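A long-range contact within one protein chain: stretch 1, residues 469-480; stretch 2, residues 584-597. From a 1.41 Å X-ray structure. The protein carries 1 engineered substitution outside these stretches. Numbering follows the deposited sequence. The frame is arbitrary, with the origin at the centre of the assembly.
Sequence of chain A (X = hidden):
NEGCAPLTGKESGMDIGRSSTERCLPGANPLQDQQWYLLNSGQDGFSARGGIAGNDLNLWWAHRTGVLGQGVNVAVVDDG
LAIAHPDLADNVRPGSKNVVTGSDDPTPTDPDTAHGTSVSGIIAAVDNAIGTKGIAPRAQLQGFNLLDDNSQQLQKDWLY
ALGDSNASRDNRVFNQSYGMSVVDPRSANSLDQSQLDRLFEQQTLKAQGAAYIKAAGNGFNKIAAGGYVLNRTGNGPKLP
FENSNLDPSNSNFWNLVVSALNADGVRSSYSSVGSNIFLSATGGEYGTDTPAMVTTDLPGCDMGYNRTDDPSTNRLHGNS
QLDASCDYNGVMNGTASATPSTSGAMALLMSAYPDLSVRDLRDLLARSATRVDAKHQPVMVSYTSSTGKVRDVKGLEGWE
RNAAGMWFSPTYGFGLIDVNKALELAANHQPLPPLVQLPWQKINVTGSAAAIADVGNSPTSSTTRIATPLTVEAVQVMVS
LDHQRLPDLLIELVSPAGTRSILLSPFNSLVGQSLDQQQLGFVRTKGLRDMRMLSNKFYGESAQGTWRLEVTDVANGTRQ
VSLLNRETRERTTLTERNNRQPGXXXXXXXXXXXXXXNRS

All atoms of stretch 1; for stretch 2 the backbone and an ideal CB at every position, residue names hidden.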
# COMPACT_ATOMS: atom_id res chain seq x y z
N PRO A 469 -19.19 -14.36 -19.28
CA PRO A 469 -19.46 -14.89 -17.96
C PRO A 469 -18.12 -15.05 -17.25
O PRO A 469 -17.20 -15.68 -17.77
CB PRO A 469 -20.11 -16.26 -18.25
CG PRO A 469 -19.62 -16.64 -19.59
CD PRO A 469 -19.42 -15.36 -20.34
N LEU A 470 -18.01 -14.39 -16.11
CA LEU A 470 -16.82 -14.52 -15.27
C LEU A 470 -17.21 -14.26 -13.83
O LEU A 470 -18.06 -13.42 -13.57
CB LEU A 470 -15.76 -13.50 -15.69
CG LEU A 470 -14.30 -13.86 -15.40
CD1 LEU A 470 -13.86 -15.01 -16.30
CD2 LEU A 470 -13.38 -12.66 -15.59
N THR A 471 -16.58 -14.99 -12.91
CA THR A 471 -16.69 -14.70 -11.49
C THR A 471 -15.63 -13.67 -11.17
O THR A 471 -14.45 -13.87 -11.45
CB THR A 471 -16.49 -15.97 -10.67
OG1 THR A 471 -17.53 -16.89 -11.00
CG2 THR A 471 -16.52 -15.65 -9.16
N VAL A 472 -16.06 -12.55 -10.60
CA VAL A 472 -15.19 -11.42 -10.32
C VAL A 472 -14.28 -11.70 -9.13
O VAL A 472 -14.70 -12.28 -8.12
CB VAL A 472 -16.00 -10.14 -10.02
CG1 VAL A 472 -15.08 -8.97 -9.67
CG2 VAL A 472 -16.89 -9.76 -11.20
N GLU A 473 -13.02 -11.30 -9.26
CA GLU A 473 -12.15 -11.16 -8.09
C GLU A 473 -11.98 -9.67 -7.80
O GLU A 473 -12.35 -9.21 -6.72
CB GLU A 473 -10.82 -11.88 -8.30
CG GLU A 473 -10.97 -13.40 -8.35
CD GLU A 473 -9.82 -14.12 -9.01
OE1 GLU A 473 -8.64 -13.78 -8.75
OE2 GLU A 473 -10.09 -15.06 -9.78
N ALA A 474 -11.45 -8.92 -8.77
CA ALA A 474 -11.29 -7.49 -8.59
C ALA A 474 -11.66 -6.78 -9.87
O ALA A 474 -11.69 -7.40 -10.95
CB ALA A 474 -9.85 -7.15 -8.18
N VAL A 475 -11.98 -5.50 -9.74
CA VAL A 475 -12.16 -4.64 -10.91
C VAL A 475 -11.23 -3.44 -10.84
O VAL A 475 -11.04 -2.84 -9.76
CB VAL A 475 -13.64 -4.17 -11.12
CG1 VAL A 475 -14.56 -5.36 -11.37
CG2 VAL A 475 -14.15 -3.36 -9.95
N GLN A 476 -10.65 -3.10 -11.98
CA GLN A 476 -9.88 -1.88 -12.14
C GLN A 476 -10.64 -0.94 -13.04
O GLN A 476 -11.30 -1.36 -14.00
CB GLN A 476 -8.52 -2.16 -12.74
CG GLN A 476 -7.60 -2.98 -11.86
CD GLN A 476 -6.38 -3.46 -12.60
OE1 GLN A 476 -6.48 -3.98 -13.71
NE2 GLN A 476 -5.20 -3.30 -11.98
N VAL A 477 -10.54 0.35 -12.72
CA VAL A 477 -11.14 1.41 -13.51
C VAL A 477 -10.08 2.48 -13.74
O VAL A 477 -9.32 2.82 -12.83
CB VAL A 477 -12.38 2.01 -12.78
CG1 VAL A 477 -12.82 3.33 -13.35
CG2 VAL A 477 -13.55 1.04 -12.82
N MET A 478 -10.02 3.01 -14.96
CA MET A 478 -9.26 4.23 -15.22
C MET A 478 -10.25 5.32 -15.55
O MET A 478 -11.25 5.05 -16.23
CB MET A 478 -8.27 4.05 -16.36
CG MET A 478 -7.11 3.15 -15.99
SD MET A 478 -5.89 3.05 -17.30
CE MET A 478 -6.80 2.24 -18.62
N VAL A 479 -10.01 6.53 -15.04
CA VAL A 479 -10.92 7.67 -15.28
C VAL A 479 -10.15 8.87 -15.81
O VAL A 479 -9.05 9.19 -15.33
CB VAL A 479 -11.72 8.07 -14.00
CG1 VAL A 479 -12.64 9.27 -14.29
CG2 VAL A 479 -12.56 6.91 -13.50
N SER A 480 -10.74 9.52 -16.80
CA SER A 480 -10.26 10.80 -17.31
C SER A 480 -11.40 11.80 -17.26
O SER A 480 -12.50 11.51 -17.73
CB SER A 480 -9.72 10.66 -18.73
OG SER A 480 -8.60 9.79 -18.73
N UNK A 584 -16.22 17.90 -16.61
CA UNK A 584 -16.54 17.13 -17.80
C UNK A 584 -15.92 15.75 -17.67
O UNK A 584 -14.72 15.63 -17.49
CB UNK A 584 -16.05 17.84 -19.07
N UNK A 585 -16.75 14.71 -17.72
CA UNK A 585 -16.23 13.34 -17.83
C UNK A 585 -15.78 13.12 -19.27
O UNK A 585 -16.54 13.34 -20.21
CB UNK A 585 -17.28 12.31 -17.42
N UNK A 586 -14.53 12.69 -19.42
CA UNK A 586 -13.92 12.48 -20.74
C UNK A 586 -14.03 11.02 -21.18
O UNK A 586 -14.54 10.71 -22.26
CB UNK A 586 -12.45 12.91 -20.72
N UNK A 587 -13.56 10.11 -20.33
CA UNK A 587 -13.58 8.70 -20.65
C UNK A 587 -13.39 7.91 -19.37
O UNK A 587 -12.89 8.44 -18.38
CB UNK A 587 -12.50 8.35 -21.68
N UNK A 588 -13.77 6.65 -19.41
CA UNK A 588 -13.34 5.71 -18.40
C UNK A 588 -13.13 4.36 -19.04
O UNK A 588 -13.64 4.11 -20.14
CB UNK A 588 -14.35 5.62 -17.26
N UNK A 589 -12.38 3.50 -18.36
CA UNK A 589 -12.13 2.15 -18.83
C UNK A 589 -12.33 1.18 -17.68
O UNK A 589 -12.06 1.50 -16.53
CB UNK A 589 -10.72 2.02 -19.41
N UNK A 590 -12.80 -0.01 -18.02
CA UNK A 590 -13.09 -1.06 -17.05
C UNK A 590 -12.34 -2.33 -17.37
O UNK A 590 -12.37 -2.80 -18.52
CB UNK A 590 -14.59 -1.34 -17.00
N UNK A 591 -11.66 -2.87 -16.37
CA UNK A 591 -11.04 -4.18 -16.48
C UNK A 591 -11.54 -5.10 -15.38
O UNK A 591 -11.41 -4.80 -14.19
CB UNK A 591 -9.52 -4.06 -16.42
N UNK A 592 -12.13 -6.22 -15.79
CA UNK A 592 -12.55 -7.23 -14.83
C UNK A 592 -11.47 -8.33 -14.73
O UNK A 592 -11.03 -8.88 -15.75
CB UNK A 592 -13.90 -7.82 -15.23
N UNK A 593 -11.05 -8.62 -13.50
CA UNK A 593 -10.10 -9.70 -13.21
C UNK A 593 -10.85 -10.78 -12.43
O UNK A 593 -11.48 -10.48 -11.42
CB UNK A 593 -8.89 -9.19 -12.43
N UNK A 594 -10.83 -12.01 -12.92
CA UNK A 594 -11.57 -13.05 -12.24
C UNK A 594 -11.25 -14.41 -12.81
O UNK A 594 -10.14 -14.67 -13.26
CB UNK A 594 -13.07 -12.78 -12.33
N UNK A 595 -12.24 -15.29 -12.79
CA UNK A 595 -12.02 -16.64 -13.28
C UNK A 595 -13.30 -17.24 -13.82
O UNK A 595 -14.41 -16.77 -13.52
CB UNK A 595 -11.45 -17.53 -12.17
N UNK A 596 -13.14 -18.29 -14.61
CA UNK A 596 -14.25 -19.03 -15.18
C UNK A 596 -14.65 -20.17 -14.25
O UNK A 596 -13.94 -21.18 -14.17
CB UNK A 596 -13.89 -19.57 -16.57
N UNK A 597 -15.77 -20.02 -13.55
CA UNK A 597 -16.24 -21.05 -12.62
C UNK A 597 -16.76 -22.29 -13.36
O UNK A 597 -16.98 -23.34 -12.75
CB UNK A 597 -17.34 -20.48 -11.72

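Stretch 2 runs antiparallel to 474-480 and bonds to it through the backbone. Beyond the bulge it also pairs with 471-472.

Position 584 has no atom of stretch 1 within 5.5 Å of its ideal CB. Almost any residue would fit; K584 makes no contact.

At 585 the CB points sideways, 4.9 Å from S480 O. A side chain of some length could reach back to V479. L585 does so, with CD1 4.0 Å from V479 CG1.

At 586 the CB also points sideways, 3.3 Å from S480 O. The backbone N donates to S480 O (2.9 Å), so proline would lose this bond; most other residues would suit. I586 stays at the margin, its CB 4.1 Å from S480 CB.

Position 587 pairs with S480, and its CB is 4.7 Å from S480 CB. A small or polar residue would pack well, though a larger one is not excluded. S587 has OG 3.5 Å from S480 CB.

Position 588 lies on the face of V477 and V479. Its CB is 4.4 Å from V479 CG2 and 4.8 Å from V477 CG1. Aliphatic or aromatic residues suit this surface. It is W588. V477 CG1 meets the ring edge, 3.9 Å from W588 CE3.

Position 589 shares a face with M478. The methyl of M478 CE lies 4.0 Å from the CB, so a small residue packs against it; other types are possible. S589 is deposited.

Position 590 returns to the valine face. The CB is 4.9 Å from V477 CG2, and V475 lies further along. A branched apolar chain could touch both. L590 does, through CD1, at 3.9 Å from V477 CG2 and 4.2 Å from V475 CB.

Position 591 is paired with Q476, whose amide end invites a polar partner. A long polar or charged chain is plausible. It is R591. Its end leads away, but one water donates to Q476 OE1 (2.7 Å) and accepts from R591 NH1 (2.8 Å).

At 592 the CB is 4.6 Å from V475 CG1 and 4.9 Å from L470 CD2. Valine, isoleucine or leucine would suit. V592 CG1 is 4.0 Å from V472 CG2.

Position 593 faces the bulge. Its O accepts from E473 N (2.8 Å) and A474 N (3.1 Å). The CB is 3.6 Å from A474 O, on the face of A474 and Q476. A medium apolar chain suits, and a polar one could reach Q476. L593 CD1 lies 3.6 Å from Q476 OE1.

At 594 an ideal CB would sit 2.0 Å from T471 O, a clash. Phi and psi are -171/-148. Only glycine fits, and it is G594. Its CA makes a CA-H...O contact with T471 O, 3.1 Å.

At 595 the CB is 3.7 Å from E473 OE2. A donor is favoured: histidine, lysine, arginine or a hydroxyl. H595 ND1 donates to E473 OE2 (2.7 Å), and T471 CB covers one ring face. T471 N donates to H595 O, and H595 N to T471 O (both 2.9 Å).

Position 596 points away and tolerates polar residues; it is D596. At 597 the CB is 3.7 Å from T471 OG1. Several residues would do; A597 is deposited.

Stretch 2 584-597: KLISWSLRVLGHDA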
# COMPACT_ATOMS: atom_id res chain seq x y z
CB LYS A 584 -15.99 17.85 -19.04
CG LYS A 584 -16.14 17.09 -20.36
CD LYS A 584 -15.62 17.91 -21.53
CE LYS A 584 -14.10 17.92 -21.60
NZ LYS A 584 -13.59 18.54 -22.85
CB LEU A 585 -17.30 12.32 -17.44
CG LEU A 585 -16.92 10.84 -17.50
CD1 LEU A 585 -15.74 10.50 -16.58
CD2 LEU A 585 -18.12 9.98 -17.17
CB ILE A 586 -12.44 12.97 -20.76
CG1 ILE A 586 -12.37 14.48 -20.48
CG2 ILE A 586 -11.76 12.62 -22.10
CD1 ILE A 586 -10.99 14.98 -20.08
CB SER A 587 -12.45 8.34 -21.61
OG SER A 587 -11.18 8.46 -21.00
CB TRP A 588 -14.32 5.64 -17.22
CG TRP A 588 -15.65 5.01 -17.51
CD1 TRP A 588 -16.62 5.48 -18.35
CD2 TRP A 588 -16.16 3.79 -16.94
NE1 TRP A 588 -17.70 4.63 -18.33
CE2 TRP A 588 -17.44 3.59 -17.48
CE3 TRP A 588 -15.64 2.85 -16.04
CZ2 TRP A 588 -18.24 2.50 -17.13
CZ3 TRP A 588 -16.43 1.76 -15.69
CH2 TRP A 588 -17.71 1.60 -16.23
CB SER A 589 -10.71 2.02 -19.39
OG SER A 589 -10.52 2.88 -20.50
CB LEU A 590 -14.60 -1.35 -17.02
CG LEU A 590 -15.09 -2.48 -16.11
CD1 LEU A 590 -14.83 -2.16 -14.63
CD2 LEU A 590 -16.57 -2.73 -16.34
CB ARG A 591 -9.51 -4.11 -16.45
CG ARG A 591 -8.89 -5.46 -16.74
CD ARG A 591 -7.42 -5.36 -16.99
NE ARG A 591 -7.05 -6.28 -18.05
CZ ARG A 591 -5.82 -6.45 -18.51
NH1 ARG A 591 -4.81 -5.75 -18.00
NH2 ARG A 591 -5.60 -7.32 -19.49
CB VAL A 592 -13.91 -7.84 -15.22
CG1 VAL A 592 -14.35 -8.85 -14.19
CG2 VAL A 592 -14.97 -6.75 -15.34
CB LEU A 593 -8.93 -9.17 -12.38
CG LEU A 593 -8.10 -8.07 -13.02
CD1 LEU A 593 -8.62 -6.70 -12.66
CD2 LEU A 593 -6.66 -8.22 -12.56
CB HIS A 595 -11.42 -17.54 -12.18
CG HIS A 595 -12.28 -17.67 -10.97
ND1 HIS A 595 -12.20 -16.80 -9.90
CD2 HIS A 595 -13.26 -18.55 -10.66
CE1 HIS A 595 -13.08 -17.14 -8.99
NE2 HIS A 595 -13.74 -18.21 -9.42
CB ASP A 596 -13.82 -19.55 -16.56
CG ASP A 596 -14.84 -20.48 -17.20
OD1 ASP A 596 -15.98 -20.58 -16.70
OD2 ASP A 596 -14.48 -21.11 -18.22
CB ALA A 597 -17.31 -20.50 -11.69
O HOH W 1 -4.54 -4.29 -15.60
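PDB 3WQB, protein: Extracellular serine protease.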